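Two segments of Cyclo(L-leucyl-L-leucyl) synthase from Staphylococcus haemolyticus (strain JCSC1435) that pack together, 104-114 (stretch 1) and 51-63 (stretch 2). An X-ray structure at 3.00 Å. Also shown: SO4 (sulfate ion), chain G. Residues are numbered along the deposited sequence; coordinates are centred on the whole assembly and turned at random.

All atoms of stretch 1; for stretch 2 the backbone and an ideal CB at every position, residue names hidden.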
ATOM      1  N   ASN A 104     -14.638  -9.305   2.854  1.00 48.34           N
ATOM      2  CA  ASN A 104     -14.290  -7.883   2.783  1.00 48.55           C
ATOM      3  C   ASN A 104     -13.042  -7.520   3.612  1.00 53.91           C
ATOM      4  O   ASN A 104     -12.741  -6.331   3.774  1.00 56.20           O
ATOM      5  CB  ASN A 104     -15.481  -6.956   3.074  1.00 47.68           C
ATOM      6  CG  ASN A 104     -16.696  -7.136   2.163  1.00 74.07           C
ATOM      7  OD1 ASN A 104     -17.811  -7.354   2.660  1.00 71.99           O
ATOM      8  ND2 ASN A 104     -16.539  -7.147   0.820  1.00 63.58           N
ATOM      9  N   ARG A 105     -12.236  -8.537   3.976  1.00 48.32           N
ATOM     10  CA  ARG A 105     -10.991  -8.377   4.717  1.00 46.96           C
ATOM     11  C   ARG A 105      -9.800  -8.106   3.818  1.00 49.97           C
ATOM     12  O   ARG A 105      -8.922  -7.371   4.259  1.00 50.86           O
ATOM     13  CB  ARG A 105     -10.727  -9.607   5.601  1.00 47.69           C
ATOM     14  CG  ARG A 105      -9.708  -9.432   6.756  1.00 54.67           C
ATOM     15  CD  ARG A 105     -10.311  -9.044   8.100  1.00 49.60           C
ATOM     16  NE  ARG A 105     -11.484  -9.841   8.451  1.00 51.60           N
ATOM     17  CZ  ARG A 105     -12.121  -9.769   9.613  1.00 72.75           C
ATOM     18  NH1 ARG A 105     -11.691  -8.949  10.566  1.00 63.34           N
ATOM     19  NH2 ARG A 105     -13.186 -10.526   9.839  1.00 63.40           N
ATOM     20  N   ILE A 106      -9.722  -8.725   2.598  1.00 45.43           N
ATOM     21  CA  ILE A 106      -8.589  -8.561   1.634  1.00 43.48           C
ATOM     22  C   ILE A 106      -9.016  -7.707   0.446  1.00 48.12           C
ATOM     23  O   ILE A 106     -10.081  -7.954  -0.142  1.00 49.53           O
ATOM     24  CB  ILE A 106      -8.003  -9.934   1.149  1.00 44.40           C
ATOM     25  CG1 ILE A 106      -7.740 -10.894   2.328  1.00 43.76           C
ATOM     26  CG2 ILE A 106      -6.757  -9.732   0.297  1.00 41.79           C
ATOM     27  CD1 ILE A 106      -7.577 -12.338   1.970  1.00 41.49           C
ATOM     28  N   HIS A 107      -8.189  -6.720   0.085  1.00 43.92           N
ATOM     29  CA  HIS A 107      -8.450  -5.811  -1.041  1.00 43.84           C
ATOM     30  C   HIS A 107      -7.214  -5.597  -1.885  1.00 51.49           C
ATOM     31  O   HIS A 107      -6.100  -5.862  -1.441  1.00 50.61           O
ATOM     32  CB  HIS A 107      -8.927  -4.433  -0.571  1.00 43.43           C
ATOM     33  CG  HIS A 107     -10.009  -4.429   0.457  1.00 45.96           C
ATOM     34  ND1 HIS A 107      -9.786  -3.898   1.723  1.00 47.43           N
ATOM     35  CD2 HIS A 107     -11.308  -4.775   0.353  1.00 46.96           C
ATOM     36  CE1 HIS A 107     -10.932  -4.021   2.373  1.00 46.82           C
ATOM     37  NE2 HIS A 107     -11.887  -4.501   1.589  1.00 46.97           N
ATOM     38  N   ARG A 108      -7.418  -5.081  -3.084  1.00 52.08           N
ATOM     39  CA  ARG A 108      -6.380  -4.685  -4.022  1.00 54.46           C
ATOM     40  C   ARG A 108      -6.582  -3.168  -4.267  1.00 63.61           C
ATOM     41  O   ARG A 108      -7.719  -2.700  -4.142  1.00 63.73           O
ATOM     42  CB  ARG A 108      -6.599  -5.434  -5.323  1.00 55.73           C
ATOM     43  CG  ARG A 108      -6.255  -6.899  -5.280  1.00 62.62           C
ATOM     44  CD  ARG A 108      -6.327  -7.459  -6.693  1.00 69.15           C
ATOM     45  NE  ARG A 108      -5.157  -7.131  -7.524  1.00 65.71           N
ATOM     46  CZ  ARG A 108      -4.965  -7.620  -8.744  1.00 73.54           C
ATOM     47  NH1 ARG A 108      -5.863  -8.430  -9.288  1.00 66.78           N
ATOM     48  NH2 ARG A 108      -3.869  -7.310  -9.426  1.00 54.40           N
ATOM     49  N   PHE A 109      -5.548  -2.391  -4.647  1.00 63.27           N
ATOM     50  CA  PHE A 109      -5.878  -0.978  -4.862  1.00 64.76           C
ATOM     51  C   PHE A 109      -6.658  -0.726  -6.167  1.00 68.58           C
ATOM     52  O   PHE A 109      -7.101   0.397  -6.407  1.00 69.25           O
ATOM     53  CB  PHE A 109      -4.690  -0.029  -4.711  1.00 67.69           C
ATOM     54  CG  PHE A 109      -3.389  -0.343  -5.387  1.00 70.86           C
ATOM     55  CD1 PHE A 109      -3.190  -0.020  -6.731  1.00 75.51           C
ATOM     56  CD2 PHE A 109      -2.309  -0.814  -4.654  1.00 73.97           C
ATOM     57  CE1 PHE A 109      -1.950  -0.236  -7.349  1.00 76.37           C
ATOM     58  CE2 PHE A 109      -1.073  -1.043  -5.273  1.00 77.46           C
ATOM     59  CZ  PHE A 109      -0.903  -0.744  -6.613  1.00 75.65           C
ATOM     60  N   SER A 110      -6.938  -1.807  -6.919  1.00 63.66           N
ATOM     61  CA  SER A 110      -7.673  -1.842  -8.182  1.00 62.50           C
ATOM     62  C   SER A 110      -9.138  -2.119  -7.993  1.00 64.68           C
ATOM     63  O   SER A 110      -9.918  -2.041  -8.949  1.00 65.16           O
ATOM     64  CB  SER A 110      -7.111  -2.955  -9.046  1.00 66.36           C
ATOM     65  OG  SER A 110      -6.182  -2.366  -9.928  1.00 80.25           O
ATOM     66  N   ASP A 111      -9.496  -2.556  -6.785  1.00 58.07           N
ATOM     67  CA  ASP A 111     -10.858  -2.951  -6.427  1.00 54.86           C
ATOM     68  C   ASP A 111     -11.843  -1.802  -6.345  1.00 55.13           C
ATOM     69  O   ASP A 111     -13.040  -2.034  -6.494  1.00 54.93           O
ATOM     70  CB  ASP A 111     -10.865  -3.722  -5.093  1.00 55.40           C
ATOM     71  CG  ASP A 111     -10.357  -5.155  -5.104  1.00 64.83           C
ATOM     72  OD1 ASP A 111      -9.882  -5.620  -6.174  1.00 63.69           O
ATOM     73  OD2 ASP A 111     -10.389  -5.800  -4.030  1.00 74.65           O
ATOM     74  N   PHE A 112     -11.374  -0.581  -6.095  1.00 50.25           N
ATOM     75  CA  PHE A 112     -12.291   0.533  -5.878  1.00 49.31           C
ATOM     76  C   PHE A 112     -12.337   1.547  -7.036  1.00 53.91           C
ATOM     77  O   PHE A 112     -12.804   2.673  -6.859  1.00 54.27           O
ATOM     78  CB  PHE A 112     -11.982   1.185  -4.521  1.00 50.23           C
ATOM     79  CG  PHE A 112     -12.212   0.209  -3.379  1.00 50.46           C
ATOM     80  CD1 PHE A 112     -11.189  -0.637  -2.947  1.00 52.91           C
ATOM     81  CD2 PHE A 112     -13.454   0.120  -2.751  1.00 49.34           C
ATOM     82  CE1 PHE A 112     -11.400  -1.541  -1.905  1.00 52.24           C
ATOM     83  CE2 PHE A 112     -13.666  -0.788  -1.716  1.00 50.96           C
ATOM     84  CZ  PHE A 112     -12.637  -1.606  -1.293  1.00 49.59           C
ATOM     85  N   LYS A 113     -11.959   1.092  -8.244  1.00 48.94           N
ATOM     86  CA  LYS A 113     -11.999   1.838  -9.491  1.00 47.44           C
ATOM     87  C   LYS A 113     -13.354   2.559  -9.680  1.00 52.40           C
ATOM     88  O   LYS A 113     -13.372   3.713 -10.079  1.00 53.44           O
ATOM     89  CB  LYS A 113     -11.719   0.894 -10.675  1.00 48.70           C
ATOM     90  CG  LYS A 113     -10.247   0.825 -11.030  1.00 70.31           C
ATOM     91  CD  LYS A 113      -9.900  -0.184 -12.159  1.00 88.47           C
ATOM     92  CE  LYS A 113      -8.385  -0.251 -12.343  1.00 99.99           C
ATOM     93  NZ  LYS A 113      -7.972  -0.805 -13.660  1.00100.48           N
ATOM     94  N   ASN A 114     -14.475   1.913  -9.347  1.00 47.90           N
ATOM     95  CA  ASN A 114     -15.792   2.533  -9.526  1.00 46.71           C
ATOM     96  C   ASN A 114     -16.414   3.092  -8.222  1.00 49.37           C
ATOM     97  O   ASN A 114     -17.625   3.360  -8.176  1.00 47.43           O
ATOM     98  CB  ASN A 114     -16.727   1.556 -10.226  1.00 46.08           C
ATOM     99  CG  ASN A 114     -16.127   0.948 -11.462  1.00 62.12           C
ATOM    100  OD1 ASN A 114     -15.428   1.625 -12.227  1.00 48.46           O
ATOM    101  ND2 ASN A 114     -16.385  -0.348 -11.666  1.00 55.31           N
ATOM    102  N   UNK A  51      -8.706  -4.173  16.964  1.00 51.79           N
ATOM    103  CA  UNK A  51     -10.118  -4.515  16.976  1.00 52.52           C
ATOM    104  C   UNK A  51     -10.458  -5.164  15.646  1.00 54.96           C
ATOM    105  O   UNK A  51     -11.157  -6.178  15.618  1.00 56.30           O
ATOM    106  CB  UNK A  51     -10.990  -3.284  17.231  1.00 52.52           C
ATOM    107  N   UNK A  52      -9.870  -4.639  14.561  1.00 48.14           N
ATOM    108  CA  UNK A  52     -10.091  -5.128  13.202  1.00 46.57           C
ATOM    109  C   UNK A  52      -8.889  -4.810  12.300  1.00 50.38           C
ATOM    110  O   UNK A  52      -8.148  -3.862  12.572  1.00 52.50           O
ATOM    111  CB  UNK A  52     -11.366  -4.514  12.620  1.00 46.57           C
ATOM    112  N   UNK A  53      -8.717  -5.560  11.203  1.00 43.88           N
ATOM    113  CA  UNK A  53      -7.677  -5.309  10.204  1.00 42.38           C
ATOM    114  C   UNK A  53      -8.186  -5.664   8.828  1.00 45.76           C
ATOM    115  O   UNK A  53      -9.166  -6.394   8.681  1.00 45.07           O
ATOM    116  CB  UNK A  53      -6.407  -6.102  10.520  1.00 42.38           C
ATOM    117  N   UNK A  54      -7.493  -5.154   7.827  1.00 42.60           N
ATOM    118  CA  UNK A  54      -7.715  -5.346   6.400  1.00 41.25           C
ATOM    119  C   UNK A  54      -6.349  -5.633   5.852  1.00 45.26           C
ATOM    120  O   UNK A  54      -5.341  -5.249   6.458  1.00 45.16           O
ATOM    121  CB  UNK A  54      -8.375  -4.143   5.724  1.00 41.25           C
ATOM    122  N   UNK A  55      -6.302  -6.217   4.673  1.00 41.48           N
ATOM    123  CA  UNK A  55      -5.063  -6.440   3.948  1.00 40.71           C
ATOM    124  C   UNK A  55      -5.183  -5.737   2.588  1.00 45.30           C
ATOM    125  O   UNK A  55      -6.226  -5.788   1.942  1.00 44.74           O
ATOM    126  CB  UNK A  55      -4.777  -7.934   3.784  1.00 40.71           C
ATOM    127  N   UNK A  56      -4.153  -5.022   2.196  1.00 43.65           N
ATOM    128  CA  UNK A  56      -4.137  -4.367   0.906  1.00 43.93           C
ATOM    129  C   UNK A  56      -3.022  -4.997   0.113  1.00 48.33           C
ATOM    130  O   UNK A  56      -1.865  -5.023   0.552  1.00 48.52           O
ATOM    131  CB  UNK A  56      -3.958  -2.853   1.031  1.00 43.93           C
ATOM    132  N   UNK A  57      -3.403  -5.611  -0.995  1.00 45.27           N
ATOM    133  CA  UNK A  57      -2.520  -6.290  -1.933  1.00 46.08           C
ATOM    134  C   UNK A  57      -2.364  -5.391  -3.175  1.00 54.30           C
ATOM    135  O   UNK A  57      -3.162  -4.471  -3.376  1.00 55.76           O
ATOM    136  CB  UNK A  57      -3.067  -7.669  -2.306  1.00 46.08           C
ATOM    137  N   UNK A  58      -1.352  -5.647  -4.002  1.00 52.29           N
ATOM    138  CA  UNK A  58      -1.104  -4.838  -5.203  1.00 52.52           C
ATOM    139  C   UNK A  58      -2.251  -4.840  -6.223  1.00 56.61           C
ATOM    140  O   UNK A  58      -2.861  -5.876  -6.476  1.00 56.12           O
ATOM    141  CB  UNK A  58       0.168  -5.339  -5.890  1.00 52.52           C
ATOM    142  N   UNK A  59      -2.519  -3.686  -6.812  1.00 54.59           N
ATOM    143  CA  UNK A  59      -3.566  -3.538  -7.823  1.00 55.14           C
ATOM    144  C   UNK A  59      -3.114  -3.984  -9.202  1.00 60.71           C
ATOM    145  O   UNK A  59      -1.984  -4.455  -9.370  1.00 60.20           O
ATOM    146  CB  UNK A  59      -4.031  -2.082  -7.886  1.00 55.14           C
ATOM    147  N   UNK A  60      -4.000  -3.849 -10.202  1.00 57.68           N
ATOM    148  CA  UNK A  60      -3.751  -4.228 -11.599  1.00 57.39           C
ATOM    149  C   UNK A  60      -2.548  -3.522 -12.182  1.00 64.26           C
ATOM    150  O   UNK A  60      -1.788  -4.141 -12.934  1.00 66.33           O
ATOM    151  CB  UNK A  60      -4.981  -3.926 -12.458  1.00 57.39           C
ATOM    152  N   UNK A  61      -2.350  -2.241 -11.800  1.00 59.65           N
ATOM    153  CA  UNK A  61      -1.296  -1.354 -12.275  1.00 58.62           C
ATOM    154  C   UNK A  61       0.101  -1.857 -11.893  1.00 64.38           C
ATOM    155  O   UNK A  61       1.099  -1.183 -12.153  1.00 63.77           O
ATOM    156  CB  UNK A  61      -1.512   0.054 -11.716  1.00 58.62           C
ATOM    157  N   UNK A  62       0.170  -3.076 -11.331  1.00 63.79           N
ATOM    158  CA  UNK A  62       1.435  -3.733 -11.004  1.00 65.91           C
ATOM    159  C   UNK A  62       2.044  -4.327 -12.263  1.00 71.99           C
ATOM    160  O   UNK A  62       3.231  -4.683 -12.261  1.00 73.18           O
ATOM    161  CB  UNK A  62       1.231  -4.818  -9.944  1.00 65.91           C
ATOM    162  N   UNK A  63       1.234  -4.463 -13.335  1.00 67.36           N
ATOM    163  CA  UNK A  63       1.757  -4.983 -14.590  1.00 66.67           C
ATOM    164  C   UNK A  63       2.860  -4.033 -15.085  1.00 69.30           C
ATOM    165  O   UNK A  63       3.965  -4.484 -15.415  1.00 68.24           O
ATOM    166  CB  UNK A  63       0.644  -5.132 -15.630  1.00 66.67           C
TER
HETATM  167  S   SO4 G 301     -15.600 -11.584  12.526  1.00 93.81           S
HETATM  168  O1  SO4 G 301     -14.658 -10.454  12.453  1.00 93.92           O
HETATM  169  O2  SO4 G 301     -14.816 -12.819  12.590  1.00 92.79           O
HETATM  170  O3  SO4 G 301     -16.436 -11.435  13.732  1.00 94.06           O
HETATM  171  O4  SO4 G 301     -16.489 -11.604  11.347  1.00 92.65           O

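The two segments run side by side in parallel, and their backbones pair before any side chain has to be chosen. R105 O accepts from the amide N of position 55 at 2.9 Å, H107 N gives to the O of 55 at 2.9 Å, and H107 O accepts from the N of 57 at 2.7 Å. Within this frame I106 stands beside 55, H107 beside 56 and R108 beside 57.

Position 51 has nothing of stretch 1 near its ideal CB, so almost any residue would serve; it is D51, which makes no contact with stretch 1.

At position 52 the CB points sideways, 4.9 Å from R105 NH1. An acid suits, and a neutral acceptor could also work. The residue is D52, whose OD2 forms a salt bridge with R105 NH1 at 2.7 Å. The same guanidinium gives a hydrogen bond from NH2 to sulfate O1 at 3.0 Å.

Position 53 also points sideways, 5.5 Å from R105 CD. A flat or long apolar group could lie along that arginine's methylenes. F53 does so with its ring: R105 CD sits over the face, 4.3 Å from the ring centroid.

Position 54 points its CA-to-CB bond sideways, with R105 O 3.6 Å and H107 CE1 4.2 Å from the ideal CB. These distances do not by themselves demand a small residue; a small polar side chain or a modest apolar one would suit beside the imidazole. S54 places its OG 3.8 Å from H107 CE1, near the plane of the imidazole, and bonds elsewhere in the structure.

Position 55 shares a sheet face with I106, whose CG2 is 4.4 Å from the ideal CB. Strand geometry and an apolar neighbour call for valine, isoleucine or leucine. I55 brings its CG2 to 4.2 Å from I106 CG2.

Position 56 turns to the other face, with H107. An aliphatic chain long enough to reach along the strand toward F109 fits. L56 sets CD1 3.9 Å from H107 CB, and its CD2 lies 4.5 Å from F109 CB.

Position 57 returns to the face of I106 and R108, again an aliphatic site. L57 packs CD2 3.6 Å from I106 CG2.

Position 58 points away, with F109 CE2 4.5 Å from the ideal CB, so stretch 1 sets little limit and many residues, small or larger, would be compatible. Its carbonyl is engaged whatever the side chain: R108 NE donates to the O of 58 at 2.8 Å. A58 adds only a light touch, CB to F109 CE2 at 4.5 Å.

Position 59 is the most restrictive. An ideal CB would fall 2.5 Å from F109 CD1 and 3.0 Å from S110 OG, both clashes. Glycine fits, and G59 lays its CA over the F109 ring, 3.8 Å from the centroid.

Position 60 donates its amide N to S110 OG at 2.7 Å, while K113 NZ lies 4.5 Å from the ideal CB. An acid suits; E60 forms a salt bridge, OE1 to K113 NZ at 2.7 Å.

Position 61 points sideways, 4.4 Å from F109 CE1; an acceptor able to fold back would find S110. E61 OE1 takes a weak hydrogen bond from S110 OG at 3.0 Å.

At positions 62 and 63 nothing of stretch 1 lies within 5.5 Å of the ideal CB, so stretch 1 would accept most residues. S62 OG gives a hydrogen bond to G59 O at 2.9 Å within its own stretch, and K63 makes no contact with stretch 1.

Stretch 2 51-63: DDFSILLAGEESK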
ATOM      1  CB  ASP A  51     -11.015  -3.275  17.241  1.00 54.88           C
ATOM      2  CG  ASP A  51     -10.884  -2.600  18.608  1.00 59.04           C
ATOM      3  OD1 ASP A  51     -10.248  -3.191  19.512  1.00 55.00           O
ATOM      4  OD2 ASP A  51     -11.430  -1.490  18.772  1.00 67.37           O
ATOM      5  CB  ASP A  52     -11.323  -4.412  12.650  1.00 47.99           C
ATOM      6  CG  ASP A  52     -12.144  -5.203  11.673  1.00 66.01           C
ATOM      7  OD1 ASP A  52     -13.216  -4.699  11.256  1.00 69.42           O
ATOM      8  OD2 ASP A  52     -11.731  -6.330  11.328  1.00 74.03           O
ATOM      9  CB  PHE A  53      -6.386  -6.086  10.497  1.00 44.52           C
ATOM     10  CG  PHE A  53      -6.521  -7.592  10.411  1.00 46.00           C
ATOM     11  CD1 PHE A  53      -6.169  -8.271   9.251  1.00 47.60           C
ATOM     12  CD2 PHE A  53      -7.009  -8.326  11.488  1.00 48.53           C
ATOM     13  CE1 PHE A  53      -6.344  -9.645   9.152  1.00 48.45           C
ATOM     14  CE2 PHE A  53      -7.175  -9.705  11.390  1.00 51.55           C
ATOM     15  CZ  PHE A  53      -6.815 -10.357  10.229  1.00 49.27           C
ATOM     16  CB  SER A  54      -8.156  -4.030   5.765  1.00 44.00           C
ATOM     17  OG  SER A  54      -9.548  -3.804   5.861  1.00 58.32           O
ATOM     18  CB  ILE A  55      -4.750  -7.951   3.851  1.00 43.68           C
ATOM     19  CG1 ILE A  55      -4.339  -8.517   5.236  1.00 43.88           C
ATOM     20  CG2 ILE A  55      -3.678  -8.249   2.812  1.00 42.64           C
ATOM     21  CD1 ILE A  55      -5.188  -9.544   5.716  1.00 44.56           C
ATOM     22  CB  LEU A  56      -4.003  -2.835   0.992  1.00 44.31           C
ATOM     23  CG  LEU A  56      -4.358  -2.103  -0.324  1.00 51.07           C
ATOM     24  CD1 LEU A  56      -5.868  -2.060  -0.562  1.00 51.40           C
ATOM     25  CD2 LEU A  56      -3.755  -0.702  -0.388  1.00 56.82           C
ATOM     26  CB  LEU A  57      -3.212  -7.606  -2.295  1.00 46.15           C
ATOM     27  CG  LEU A  57      -2.738  -8.917  -1.668  1.00 49.83           C
ATOM     28  CD1 LEU A  57      -2.233  -8.783  -0.262  1.00 51.54           C
ATOM     29  CD2 LEU A  57      -3.817  -9.954  -1.751  1.00 49.28           C
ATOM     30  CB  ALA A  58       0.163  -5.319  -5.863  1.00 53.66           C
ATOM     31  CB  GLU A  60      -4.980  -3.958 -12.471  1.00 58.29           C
ATOM     32  CG  GLU A  60      -6.071  -4.997 -12.283  1.00 70.30           C
ATOM     33  CD  GLU A  60      -7.412  -4.689 -12.923  1.00 98.45           C
ATOM     34  OE1 GLU A  60      -7.714  -3.497 -13.176  1.00 87.96           O
ATOM     35  OE2 GLU A  60      -8.178  -5.653 -13.143  1.00 97.97           O
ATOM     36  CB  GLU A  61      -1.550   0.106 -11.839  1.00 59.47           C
ATOM     37  CG  GLU A  61      -2.892   0.694 -12.284  1.00 68.15           C
ATOM     38  CD  GLU A  61      -4.102   0.521 -11.368  1.00 91.85           C
ATOM     39  OE1 GLU A  61      -4.072  -0.375 -10.494  1.00 88.00           O
ATOM     40  OE2 GLU A  61      -5.085   1.286 -11.522  1.00 86.74           O
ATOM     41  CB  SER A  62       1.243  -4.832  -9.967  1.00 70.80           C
ATOM     42  OG  SER A  62       0.810  -4.235  -8.762  1.00 84.98           O
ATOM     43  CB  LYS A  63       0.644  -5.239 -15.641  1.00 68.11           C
ATOM     44  CG  LYS A  63      -0.202  -4.055 -16.094  1.00 71.24           C
ATOM     45  CD  LYS A  63      -0.470  -4.221 -17.589  1.00 85.39           C
ATOM     46  CE  LYS A  63      -1.594  -3.387 -18.163  1.00 96.38           C
ATOM     47  NZ  LYS A  63      -2.024  -3.902 -19.500  1.00 99.69           N
TER
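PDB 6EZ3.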